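Side-chain contacts in Acarbose/maltose binding protein GacH (Streptomyces glaucescens, PDB 3K01), which binds acarbose, and probably maltose, as the solute receptor of an ABC transporter: residues D86-R89 / A93-A96; E165-A170 / S231-T236. All blocks are in the same frame, centred on the assembly; numbering follows the deposited sequence.

Contact 1 (D86-R89 / A93-A96); sequences DVMR and AWVA
The indole of Trp94 is met at the CZ3 corner of its six-membered ring by two groups of 86-89, both coming in obliquely. One is the terminal methyl of Met88, with CE 4.1 Å from Trp94 CZ3. The other is the backbone carbonyl of Arg89, whose O lies 4.0 Å from Trp94 CZ3 and about as far from CE3 of the same ring. That oxygen is buried here and has no hydrogen-bond partner in the model. The Met88 chain leaves the strand with CG anti to the backbone N (chi1 178°), then bends at chi2 (63°); SD comes hardly nearer the ring, and it is the terminal CE that turns in to Trp94. A further aromatic contact comes from Trp298, whose ring packs edge-to-face with Trp94. Strand 87-91 runs almost directly into helix 92-100, so this is a local strand-to-helix corner of a solute-binding protein lobe. The strand pairs in parallel with strand 28-34 and antiparallel with strand 293-302. Helix 67-79 joins the packing through Ala70, which touches both Met88 and Trp94. The Arg89 side chain is held by other residues: NE bonds to Gln138 OE1, NH1 bonds to Thr35 OG1, and the cation packs on Trp298.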
loop_
_atom_site.group_PDB
_atom_site.type_symbol
_atom_site.label_atom_id
_atom_site.label_comp_id
_atom_site.label_asym_id
_atom_site.label_seq_id
_atom_site.Cartn_x
_atom_site.Cartn_y
_atom_site.Cartn_z
ATOM N N ASP A 86 -1.689 -5.945 23.544
ATOM C CA ASP A 86 -3.024 -6.479 23.283
ATOM C C ASP A 86 -3.460 -6.218 21.837
ATOM O O ASP A 86 -4.104 -7.063 21.219
ATOM C CB ASP A 86 -4.029 -5.897 24.266
ATOM C CG ASP A 86 -3.652 -6.200 25.677
ATOM O OD1 ASP A 86 -3.729 -7.392 26.047
ATOM O OD2 ASP A 86 -3.216 -5.263 26.386
ATOM N N VAL A 87 -3.150 -5.004 21.355
ATOM C CA VAL A 87 -3.552 -4.591 20.032
ATOM C C VAL A 87 -2.314 -4.130 19.269
ATOM O O VAL A 87 -1.515 -3.347 19.776
ATOM C CB VAL A 87 -4.592 -3.469 20.103
ATOM C CG1 VAL A 87 -4.911 -2.923 18.699
ATOM C CG2 VAL A 87 -5.884 -3.985 20.782
ATOM N N MET A 88 -2.190 -4.625 18.043
ATOM C CA MET A 88 -1.002 -4.349 17.211
ATOM C C MET A 88 -1.470 -3.697 15.921
ATOM O O MET A 88 -2.317 -4.255 15.204
ATOM C CB MET A 88 -0.322 -5.704 16.907
ATOM C CG MET A 88 0.909 -5.669 16.003
ATOM S SD MET A 88 2.212 -4.706 16.792
ATOM C CE MET A 88 3.333 -4.455 15.401
ATOM N N ARG A 89 -0.881 -2.543 15.590
ATOM C CA ARG A 89 -1.105 -1.969 14.249
ATOM C C ARG A 89 -0.370 -2.851 13.228
ATOM O O ARG A 89 0.836 -3.091 13.369
ATOM C CB ARG A 89 -0.638 -0.526 14.171
ATOM C CG ARG A 89 -1.285 0.203 13.036
ATOM C CD ARG A 89 -0.563 1.461 12.698
ATOM N NE ARG A 89 -1.317 2.376 11.850
ATOM C CZ ARG A 89 -0.745 3.344 11.129
ATOM N NH1 ARG A 89 0.574 3.488 11.148
ATOM N NH2 ARG A 89 -1.496 4.166 10.421
ATOM N N ALA A 93 0.053 -6.736 4.699
ATOM C CA ALA A 93 0.705 -8.048 4.504
ATOM C C ALA A 93 1.005 -8.725 5.839
ATOM O O ALA A 93 1.175 -9.951 5.906
ATOM C CB ALA A 93 2.005 -7.907 3.705
ATOM N N TRP A 94 1.087 -7.947 6.915
ATOM C CA TRP A 94 1.454 -8.514 8.213
ATOM C C TRP A 94 0.301 -9.312 8.818
ATOM O O TRP A 94 0.551 -10.122 9.712
ATOM C CB TRP A 94 1.893 -7.455 9.214
ATOM C CG TRP A 94 3.132 -6.695 8.875
ATOM C CD1 TRP A 94 3.891 -6.790 7.739
ATOM C CD2 TRP A 94 3.688 -5.648 9.666
ATOM N NE1 TRP A 94 4.914 -5.864 7.805
ATOM C CE2 TRP A 94 4.814 -5.158 8.979
ATOM C CE3 TRP A 94 3.348 -5.080 10.905
ATOM C CZ2 TRP A 94 5.593 -4.100 9.478
ATOM C CZ3 TRP A 94 4.131 -4.038 11.407
ATOM C CH2 TRP A 94 5.242 -3.573 10.689
ATOM N N VAL A 95 -0.939 -9.089 8.385
ATOM C CA VAL A 95 -2.045 -9.869 8.931
ATOM C C VAL A 95 -1.802 -11.352 8.689
ATOM O O VAL A 95 -1.818 -12.132 9.650
ATOM C CB VAL A 95 -3.389 -9.422 8.353
ATOM C CG1 VAL A 95 -4.522 -10.303 8.911
ATOM C CG2 VAL A 95 -3.641 -7.967 8.698
ATOM N N ALA A 96 -1.571 -11.749 7.447
ATOM C CA ALA A 96 -1.322 -13.158 7.156
ATOM C C ALA A 96 0.008 -13.617 7.744
ATOM O O ALA A 96 0.113 -14.760 8.198
ATOM C CB ALA A 96 -1.352 -13.407 5.683
#

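Contact 2 (E165-A170 / S231-T236); sequences ELKTAA and SKAAIT
Ser231 opens the contact at its partly exposed end, where it lies against the aliphatic part of Lys167. Its OG is 3.9 Å from Lys167 CE, a van der Waals approach. The hydroxyl sits between the backbone N and the carbonyl carbon (chi1 68°). There it meets Asp227 O, its main polar partner, and also receives a weak bond from Ala233 N (3.4 Å to Ser231 OG). Lys167 runs past Ser231 with a bend at chi3 (78°), and its NZ forms a salt bridge with Asp227. Asp227 thus engages both residues, Ser231 through its backbone and Lys167 through its carboxylate.

At Lys232 the chain leaves helix 216-230 with positive phi (77°). The Lys232 side chain leads away from helix 163-177, but its carbonyl faces a bridging water. This water donates to Lys232 O (2.8 Å from the water oxygen) and, weakly, to Ala170 O.

Here the chain turns from helix 216-230 into strand 234-235, which pairs in parallel with strand 180-183. Helix 163-177 leads into that same strand 180-183, so the contact sets helix 163-177 against the turn that follows helix 216-230 in an alpha/beta lobe.

Ala233 is the centre of the contact. Its CB points at the helix and lies 3.8 Å from Ala170 CB. The Ala170 methyl also lies 3.8 Å from Ala233 O. With alanine on both sides the backbones come close, Ala170 CA to Ala233 CA being 5.2 Å. Ala233 CB also reaches Lys167, 4.4 Å from its CG. Leu228 of helix 216-230 touches Lys167 and Ala233, as well as Leu166. From Ala234 onward the segment draws away from the helix, and Ala234 packs on Leu182 instead.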
loop_
_atom_site.group_PDB
_atom_site.type_symbol
_atom_site.label_atom_id
_atom_site.label_comp_id
_atom_site.label_asym_id
_atom_site.label_seq_id
_atom_site.Cartn_x
_atom_site.Cartn_y
_atom_site.Cartn_z
ATOM N N GLU A 165 -0.879 5.025 -24.524
ATOM C CA GLU A 165 -1.052 6.473 -24.494
ATOM C C GLU A 165 0.131 7.162 -23.851
ATOM O O GLU A 165 0.509 8.263 -24.278
ATOM C CB GLU A 165 -2.345 6.854 -23.775
ATOM C CG GLU A 165 -3.561 6.336 -24.529
ATOM C CD GLU A 165 -4.840 6.374 -23.765
ATOM O OE1 GLU A 165 -4.897 6.885 -22.624
ATOM O OE2 GLU A 165 -5.828 5.858 -24.339
ATOM N N LEU A 166 0.714 6.541 -22.833
ATOM C CA LEU A 166 1.863 7.143 -22.161
ATOM C C LEU A 166 3.040 7.249 -23.104
ATOM O O LEU A 166 3.756 8.247 -23.073
ATOM C CB LEU A 166 2.213 6.362 -20.888
ATOM C CG LEU A 166 3.344 6.967 -20.031
ATOM C CD1 LEU A 166 3.033 6.743 -18.557
ATOM C CD2 LEU A 166 4.720 6.403 -20.387
ATOM N N LYS A 167 3.268 6.234 -23.920
ATOM C CA LYS A 167 4.374 6.307 -24.884
ATOM C C LYS A 167 4.233 7.476 -25.834
ATOM O O LYS A 167 5.204 8.189 -26.118
ATOM C CB LYS A 167 4.505 4.997 -25.650
ATOM C CG LYS A 167 4.999 3.877 -24.759
ATOM C CD LYS A 167 4.995 2.563 -25.486
ATOM C CE LYS A 167 6.186 2.487 -26.406
ATOM N NZ LYS A 167 6.229 1.205 -27.176
ATOM N N THR A 168 3.015 7.675 -26.324
ATOM C CA THR A 168 2.752 8.792 -27.228
ATOM C C THR A 168 2.938 10.114 -26.478
ATOM O O THR A 168 3.578 11.066 -26.973
ATOM C CB THR A 168 1.358 8.671 -27.826
ATOM O OG1 THR A 168 1.354 7.465 -28.609
ATOM C CG2 THR A 168 1.038 9.896 -28.709
ATOM N N ALA A 169 2.383 10.193 -25.284
ATOM C CA ALA A 169 2.488 11.428 -24.529
ATOM C C ALA A 169 3.947 11.743 -24.230
ATOM O O ALA A 169 4.370 12.903 -24.339
ATOM C CB ALA A 169 1.698 11.314 -23.250
ATOM N N ALA A 170 4.725 10.728 -23.871
ATOM C CA ALA A 170 6.144 10.918 -23.589
ATOM C C ALA A 170 6.891 11.487 -24.788
ATOM O O ALA A 170 7.706 12.419 -24.627
ATOM C CB ALA A 170 6.773 9.604 -23.187
ATOM N N SER A 231 12.426 2.527 -25.643
ATOM C CA SER A 231 11.779 3.487 -26.551
ATOM C C SER A 231 12.031 4.920 -26.144
ATOM O O SER A 231 11.615 5.829 -26.876
ATOM C CB SER A 231 10.267 3.251 -26.583
ATOM O OG SER A 231 9.716 3.591 -25.316
ATOM N N LYS A 232 12.671 5.135 -24.999
ATOM C CA LYS A 232 12.971 6.472 -24.479
ATOM C C LYS A 232 11.783 7.180 -23.850
ATOM O O LYS A 232 11.913 8.357 -23.479
ATOM C CB LYS A 232 13.655 7.373 -25.525
ATOM C CG LYS A 232 14.942 6.742 -26.084
ATOM C CD LYS A 232 15.623 7.661 -27.087
ATOM C CE LYS A 232 14.775 7.818 -28.317
ATOM N NZ LYS A 232 15.229 8.996 -29.117
ATOM N N ALA A 233 10.660 6.489 -23.717
ATOM C CA ALA A 233 9.533 7.050 -22.974
ATOM C C ALA A 233 9.879 7.244 -21.505
ATOM O O ALA A 233 9.310 8.114 -20.848
ATOM C CB ALA A 233 8.325 6.171 -23.097
ATOM N N ALA A 234 10.772 6.403 -20.995
ATOM C CA ALA A 234 11.110 6.394 -19.574
ATOM C C ALA A 234 12.588 6.282 -19.379
ATOM O O ALA A 234 13.312 5.760 -20.252
ATOM C CB ALA A 234 10.442 5.234 -18.856
ATOM N N ILE A 235 13.040 6.739 -18.215
ATOM C CA ILE A 235 14.396 6.472 -17.758
ATOM C C ILE A 235 14.314 5.743 -16.407
ATOM O O ILE A 235 13.287 5.752 -15.733
ATOM C CB ILE A 235 15.243 7.758 -17.615
ATOM C CG1 ILE A 235 14.519 8.799 -16.746
ATOM C CG2 ILE A 235 15.609 8.305 -19.000
ATOM C CD1 ILE A 235 15.387 10.011 -16.376
ATOM N N THR A 236 15.420 5.126 -16.013
ATOM C CA THR A 236 15.460 4.356 -14.781
ATOM C C THR A 236 16.889 4.302 -14.255
ATOM O O THR A 236 17.822 4.831 -14.891
ATOM C CB THR A 236 14.890 2.933 -15.001
ATOM O OG1 THR A 236 14.700 2.321 -13.729
ATOM C CG2 THR A 236 15.832 2.079 -15.848
HETATM O O HOH W 1 10.139 10.551 -23.287
#

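Overall arrangement
From the N terminus, strand 28-34 and helix 67-79 come before contact 1. Contact 1 then closes a very short loop, with three residues between its segments, and ties strand 87-91 to the helix that follows it. The chain next runs through the long strand 132-148 before contact 2 opens. Contact 2 closes a loop of 60 residues and brings helix 163-177 against the turn between helix 216-230 and strand 234-235. The two loops follow in series and neither nest nor cross. The contacts lie on opposite sides of the chain's centre. The centres of contact 1 and contact 2 are about 39 Å apart. Both reach the same mixed sheet, in which strands 132-148 and 293-302 pair antiparallel.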